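Local coordinates for UPF0342 protein yheA (Bacillus subtilis, PDB 2OEE), which is of unknown function, belongs to the UPF0342 family related to YlbF/YmcA, and pairs with a second copy as an all-helical, two-fold symmetric dimer in the crystal, at the interface of chains A and B. Numbering follows the deposited sequence. Chains: chain A/B, UPF0342 protein yheA.

Contacts 1 and 2 are neighbouring patches of one two-fold symmetric interface, C-alpha centres about 13 Å apart. Both receive the C-terminal helix 106-111 of chain B: contact 2 takes its first half with the end of helix 81-104 and the start of helix 5-17, contact 1 its last residue and the tyrosine that follows. Chain A answers with helices 20-34 and 81-104 in both, adding helix 36-48 in contact 1 and helix 5-17 in contact 2. A:Leu25 is shared: CD1 faces B:Tyr112 (contact 1), CD2 meets B:Leu108 (contact 2) and brushes B:Leu111. Symmetry repeats this tail exchange, suggesting but not proving a reciprocal dimer.

Contact 1: the interface of chains A and B. Residues chain A 25, 29, 42, 46, 86, 90; chain B 111-112.
B:Tyr112, the last modelled residue of its chain, inserts its side chain among helices of chain A and loses 130 Å² of surface there, more than any other residue of the patch. A direct polar link lies at its tip: the phenol OH donates to the carboxylate oxygen OE2 of A:Glu90 at 2.4 Å, a short bond that uses the anti lone pair of OE2. The acid gets there on a chain extended beyond CG, and the edge of the A:Phe42 ring lies in plane with OE2. A:Leu86 CD2 and A:Arg46 CG lie off-centre over opposite faces of that phenylalanine, which may restrain its tilt, though A:Arg46 is poorly ordered. Burial and the phenol donor would shift the acid's ionisation in opposite senses; the structure alone does not show the outcome.

Aromatic contact comes next. A:Tyr29, with CG anti to the backbone N (chi1 -176°), brings its CE1 edge over one face of the B:Tyr112 ring, CE1 to CE1 3.6 Å, the planes 58° apart in an edge-to-face arrangement. The A:Arg46 guanidinium stands nearly upright to the same ring (81°) at its rim, with B:Tyr112 CD1 above the guanidinium centre.

Apolar packing is carried by B:Leu111, which meets A:Tyr29 tip to tip; its CD1 lies 3.6 Å from ring atom CD2, while its other methyl, CD2, is 4.0 Å from A:Leu25 CG. A water bridges the two chains, 3.2 Å from the phenol OH of A:Tyr29 and 2.9 Å from the carbonyl O of B:Leu111.

In the fold, B:Leu111, which ends helix 106-111, and the following B:Tyr112 pack against chain A helices 20-34, 36-48 and 81-104.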
loop_
_atom_site.group_PDB
_atom_site.type_symbol
_atom_site.label_atom_id
_atom_site.label_comp_id
_atom_site.label_asym_id
_atom_site.label_seq_id
_atom_site.Cartn_x
_atom_site.Cartn_y
_atom_site.Cartn_z
ATOM N N LEU A 25 5.283 18.875 -2.088
ATOM C CA LEU A 25 6.084 17.895 -2.830
ATOM C C LEU A 25 6.251 18.334 -4.277
ATOM O O LEU A 25 7.373 18.287 -4.823
ATOM C CB LEU A 25 5.446 16.493 -2.779
ATOM C CG LEU A 25 6.085 15.332 -3.549
ATOM C CD1 LEU A 25 7.556 15.010 -3.122
ATOM C CD2 LEU A 25 5.205 14.063 -3.468
ATOM N N TYR A 29 9.644 19.312 -6.240
ATOM C CA TYR A 29 9.939 18.583 -7.445
ATOM C C TYR A 29 10.218 19.552 -8.606
ATOM O O TYR A 29 11.177 19.368 -9.346
ATOM C CB TYR A 29 8.780 17.629 -7.774
ATOM C CG TYR A 29 9.035 16.764 -8.964
ATOM C CD1 TYR A 29 9.721 15.568 -8.838
ATOM C CD2 TYR A 29 8.597 17.148 -10.237
ATOM C CE1 TYR A 29 9.956 14.759 -9.942
ATOM C CE2 TYR A 29 8.837 16.345 -11.354
ATOM C CZ TYR A 29 9.520 15.158 -11.185
ATOM O OH TYR A 29 9.775 14.346 -12.258
ATOM N N PHE A 42 19.568 14.497 -9.425
ATOM C CA PHE A 42 18.363 13.779 -8.976
ATOM C C PHE A 42 17.973 12.709 -10.017
ATOM O O PHE A 42 17.638 11.574 -9.663
ATOM C CB PHE A 42 17.215 14.759 -8.737
ATOM C CG PHE A 42 15.938 14.109 -8.191
ATOM C CD1 PHE A 42 15.908 13.563 -6.913
ATOM C CD2 PHE A 42 14.779 14.089 -8.957
ATOM C CE1 PHE A 42 14.726 12.975 -6.397
ATOM C CE2 PHE A 42 13.584 13.515 -8.454
ATOM C CZ PHE A 42 13.569 12.959 -7.172
ATOM N N ARG A 46 17.714 8.702 -9.503
ATOM C CA ARG A 46 16.550 7.968 -9.865
ATOM C C ARG A 46 16.857 6.826 -10.821
ATOM O O ARG A 46 16.358 5.760 -10.634
ATOM C CB ARG A 46 15.449 8.885 -10.351
ATOM C CG ARG A 46 14.643 9.463 -9.270
ATOM C CD ARG A 46 13.587 10.462 -9.731
ATOM N NE ARG A 46 12.479 9.895 -10.477
ATOM C CZ ARG A 46 11.677 10.553 -11.333
ATOM N NH1 ARG A 46 11.763 11.861 -11.559
ATOM N NH2 ARG A 46 10.751 9.880 -11.981
ATOM N N LEU A 86 13.510 17.507 -1.092
ATOM C CA LEU A 86 12.628 16.744 -1.976
ATOM C C LEU A 86 12.553 15.251 -1.579
ATOM O O LEU A 86 11.453 14.688 -1.485
ATOM C CB LEU A 86 13.055 16.918 -3.456
ATOM C CG LEU A 86 12.386 15.994 -4.492
ATOM C CD1 LEU A 86 10.835 16.174 -4.491
ATOM C CD2 LEU A 86 12.985 16.233 -5.880
ATOM N N GLU A 90 9.392 13.192 -0.330
ATOM C CA GLU A 90 9.033 11.868 -0.880
ATOM C C GLU A 90 8.825 10.801 0.195
ATOM O O GLU A 90 7.834 10.078 0.148
ATOM C CB GLU A 90 10.097 11.330 -1.850
ATOM C CG GLU A 90 10.301 12.177 -3.102
ATOM C CD GLU A 90 11.270 11.511 -4.063
ATOM O OE1 GLU A 90 12.243 10.889 -3.589
ATOM O OE2 GLU A 90 11.030 11.580 -5.278
ATOM N N LEU B 111 2.939 13.453 -11.371
ATOM C CA LEU B 111 4.062 14.323 -11.029
ATOM C C LEU B 111 5.398 13.823 -11.586
ATOM O O LEU B 111 6.155 14.609 -12.138
ATOM C CB LEU B 111 4.148 14.520 -9.513
ATOM C CG LEU B 111 5.224 15.447 -8.945
ATOM C CD1 LEU B 111 5.084 16.866 -9.514
ATOM C CD2 LEU B 111 5.126 15.464 -7.412
ATOM N N TYR B 112 5.665 12.525 -11.442
ATOM C CA TYR B 112 6.944 11.917 -11.834
ATOM C C TYR B 112 6.989 11.429 -13.289
ATOM O O TYR B 112 5.957 11.421 -13.978
ATOM C CB TYR B 112 7.283 10.762 -10.883
ATOM C CG TYR B 112 7.733 11.266 -9.537
ATOM C CD1 TYR B 112 9.084 11.340 -9.218
ATOM C CD2 TYR B 112 6.808 11.706 -8.592
ATOM C CE1 TYR B 112 9.504 11.824 -7.981
ATOM C CE2 TYR B 112 7.212 12.191 -7.359
ATOM C CZ TYR B 112 8.557 12.251 -7.062
ATOM O OH TYR B 112 8.950 12.739 -5.841
HETATM O O HOH W 1 7.657 14.817 -14.631
#

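Contact 2: the interface of chains A and B. Residues chain A 13, 16-17, 22, 25, 93, 97; chain B 5, 103-104, 106-108.
B:Pro107 and B:Leu108, early in the C-terminal helix 106-111, carry this apolar patch, hiding 79 and 72 Å² against chain A; within the patch the chains meet without polar bonding between them.

The proline ring is met by A:Arg17, whose side chain crosses it at about a right angle. The aliphatic part touches first, CG of A:Arg17 to CG of B:Pro107 at 3.7 Å, and farther out the guanidinium lies flat over the face of the proline ring, nearly parallel to it, with B:Pro107 CB 3.9 Å above its centre. A:Phe22 closes in obliquely, its CE1 corner 3.9 Å from B:Pro107 CB.

B:Leu108 divides its branches. CD1 packs on CG of A:Met93, a selenomethionine bent at chi2 and chi3, at 3.6 Å. CD2 meets CD2 of A:Leu25, also at 3.6 Å, and at the same time sits in plane at the edge of the A:Phe22 ring, the two side chains running antiparallel.

Around this centre, A:Leu16 lies alongside B:Phe5, both pointing the same way, with CB of the leucine 3.7 Å from ring atom CE1. B:Ile104 has CG1 wedged between the backbone N and C (chi1 69°), and its CD1 reaches CD1 of A:Ile97.

A:Glu13 both touches chain B, with CG 4.0 Å from B:Pro107 CD, and positions the arginine. With CG anti to the backbone N (chi1 180°), it extends along its own helix 5-17 to form an intrachain salt bridge, which should restrain the guanidinium's rotation and favour its flat placement on the proline. The charge would thereby be balanced within chain A. The grip is side-on: NE and NH2 of A:Arg17 both donate to the carboxylate OE2 of A:Glu13, NE from above the carboxylate plane and NH2 to its anti lone pair at 2.9 Å.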
loop_
_atom_site.group_PDB
_atom_site.type_symbol
_atom_site.label_atom_id
_atom_site.label_comp_id
_atom_site.label_asym_id
_atom_site.label_seq_id
_atom_site.Cartn_x
_atom_site.Cartn_y
_atom_site.Cartn_z
ATOM N N GLU A 13 -8.396 10.230 -3.181
ATOM C CA GLU A 13 -7.526 10.791 -4.229
ATOM C C GLU A 13 -7.648 12.333 -4.288
ATOM O O GLU A 13 -6.627 13.060 -4.332
ATOM C CB GLU A 13 -7.866 10.166 -5.603
ATOM C CG GLU A 13 -7.022 10.695 -6.748
ATOM C CD GLU A 13 -7.542 10.306 -8.114
ATOM O OE1 GLU A 13 -8.637 9.709 -8.191
ATOM O OE2 GLU A 13 -6.846 10.608 -9.127
ATOM N N LEU A 16 -5.961 13.958 -1.309
ATOM C CA LEU A 16 -4.514 13.998 -1.557
ATOM C C LEU A 16 -4.133 15.073 -2.576
ATOM O O LEU A 16 -3.213 15.887 -2.331
ATOM C CB LEU A 16 -3.989 12.643 -2.004
ATOM C CG LEU A 16 -2.461 12.587 -2.156
ATOM C CD1 LEU A 16 -1.748 12.903 -0.810
ATOM C CD2 LEU A 16 -2.037 11.220 -2.692
ATOM N N ARG A 17 -4.838 15.097 -3.699
ATOM C CA ARG A 17 -4.606 16.142 -4.732
ATOM C C ARG A 17 -4.660 17.564 -4.185
ATOM O O ARG A 17 -3.895 18.424 -4.614
ATOM C CB ARG A 17 -5.603 16.030 -5.884
ATOM C CG ARG A 17 -5.284 14.927 -6.856
ATOM C CD ARG A 17 -6.310 14.877 -7.995
ATOM N NE ARG A 17 -6.095 13.687 -8.795
ATOM C CZ ARG A 17 -5.198 13.594 -9.768
ATOM N NH1 ARG A 17 -4.436 14.644 -10.090
ATOM N NH2 ARG A 17 -5.061 12.456 -10.419
ATOM N N PHE A 22 0.827 17.536 -0.850
ATOM C CA PHE A 22 1.051 17.301 -2.261
ATOM C C PHE A 22 1.623 18.562 -2.921
ATOM O O PHE A 22 2.545 18.471 -3.739
ATOM C CB PHE A 22 -0.229 16.849 -3.010
ATOM C CG PHE A 22 0.013 16.641 -4.470
ATOM C CD1 PHE A 22 0.651 15.495 -4.916
ATOM C CD2 PHE A 22 -0.307 17.633 -5.393
ATOM C CE1 PHE A 22 0.941 15.315 -6.274
ATOM C CE2 PHE A 22 -0.016 17.466 -6.750
ATOM C CZ PHE A 22 0.614 16.295 -7.186
ATOM N N LEU A 25 5.283 18.875 -2.088
ATOM C CA LEU A 25 6.084 17.895 -2.830
ATOM C C LEU A 25 6.251 18.334 -4.277
ATOM O O LEU A 25 7.373 18.287 -4.823
ATOM C CB LEU A 25 5.446 16.493 -2.779
ATOM C CG LEU A 25 6.085 15.332 -3.549
ATOM C CD1 LEU A 25 7.556 15.010 -3.122
ATOM C CD2 LEU A 25 5.205 14.063 -3.468
HETATM N N MSE A 93 5.692 11.464 2.109
HETATM C CA MSE A 93 4.539 11.023 1.294
HETATM C C MSE A 93 4.397 9.494 1.375
HETATM O O MSE A 93 3.288 8.962 1.512
HETATM C CB MSE A 93 4.651 11.484 -0.171
HETATM C CG MSE A 93 3.394 11.130 -1.039
HETATM SE SE MSE A 93 1.835 11.889 -0.449
HETATM C CE MSE A 93 2.131 13.630 -0.714
ATOM N N ILE A 97 1.093 7.427 2.852
ATOM C CA ILE A 97 0.412 6.325 2.182
ATOM C C ILE A 97 0.412 5.081 3.095
ATOM O O ILE A 97 -0.595 4.369 3.201
ATOM C CB ILE A 97 1.032 6.012 0.794
ATOM C CG1 ILE A 97 0.891 7.223 -0.139
ATOM C CG2 ILE A 97 0.376 4.765 0.161
ATOM C CD1 ILE A 97 -0.524 7.793 -0.266
ATOM N N PHE B 5 -7.501 14.282 4.437
ATOM C CA PHE B 5 -7.074 12.983 4.008
ATOM C C PHE B 5 -7.384 11.864 5.042
ATOM O O PHE B 5 -7.794 10.748 4.675
ATOM C CB PHE B 5 -5.584 13.098 3.774
ATOM C CG PHE B 5 -5.019 11.940 3.146
ATOM C CD1 PHE B 5 -4.993 11.847 1.766
ATOM C CD2 PHE B 5 -4.522 10.920 3.918
ATOM C CE1 PHE B 5 -4.470 10.758 1.139
ATOM C CE2 PHE B 5 -3.983 9.809 3.310
ATOM C CZ PHE B 5 -3.958 9.727 1.895
ATOM N N ILE B 103 -5.292 4.044 -7.296
ATOM C CA ILE B 103 -6.233 5.169 -7.419
ATOM C C ILE B 103 -5.695 6.431 -6.726
ATOM O O ILE B 103 -5.535 7.483 -7.352
ATOM C CB ILE B 103 -7.633 4.802 -6.864
ATOM C CG1 ILE B 103 -8.326 3.818 -7.819
ATOM C CG2 ILE B 103 -8.500 6.068 -6.603
ATOM C CD1 ILE B 103 -9.665 3.277 -7.316
ATOM N N ILE B 104 -5.394 6.307 -5.442
ATOM C CA ILE B 104 -5.029 7.472 -4.626
ATOM C C ILE B 104 -3.648 8.021 -4.964
ATOM O O ILE B 104 -3.379 9.213 -4.751
ATOM C CB ILE B 104 -5.117 7.166 -3.116
ATOM C CG1 ILE B 104 -4.015 6.179 -2.712
ATOM C CG2 ILE B 104 -6.521 6.688 -2.760
ATOM C CD1 ILE B 104 -3.763 6.065 -1.205
ATOM N N LYS B 106 -2.357 8.182 -8.022
ATOM C CA LYS B 106 -2.367 8.769 -9.372
ATOM C C LYS B 106 -1.721 10.168 -9.451
ATOM O O LYS B 106 -0.946 10.426 -10.376
ATOM C CB LYS B 106 -3.792 8.892 -9.882
ATOM C CG LYS B 106 -3.957 8.586 -11.338
ATOM C CD LYS B 106 -4.758 7.284 -11.456
ATOM C CE LYS B 106 -3.899 6.037 -11.445
ATOM N NZ LYS B 106 -3.644 5.516 -12.815
ATOM N N PRO B 107 -2.089 11.081 -8.532
ATOM C CA PRO B 107 -1.417 12.397 -8.563
ATOM C C PRO B 107 0.116 12.329 -8.461
ATOM O O PRO B 107 0.802 13.156 -9.070
ATOM C CB PRO B 107 -2.055 13.170 -7.405
ATOM C CG PRO B 107 -2.818 12.160 -6.598
ATOM C CD PRO B 107 -3.159 11.038 -7.517
ATOM N N LEU B 108 0.648 11.327 -7.762
ATOM C CA LEU B 108 2.107 11.122 -7.675
ATOM C C LEU B 108 2.705 10.633 -9.003
ATOM O O LEU B 108 3.728 11.131 -9.468
ATOM C CB LEU B 108 2.453 10.170 -6.511
ATOM C CG LEU B 108 1.900 10.660 -5.166
ATOM C CD1 LEU B 108 2.046 9.635 -4.023
ATOM C CD2 LEU B 108 2.531 12.019 -4.797
#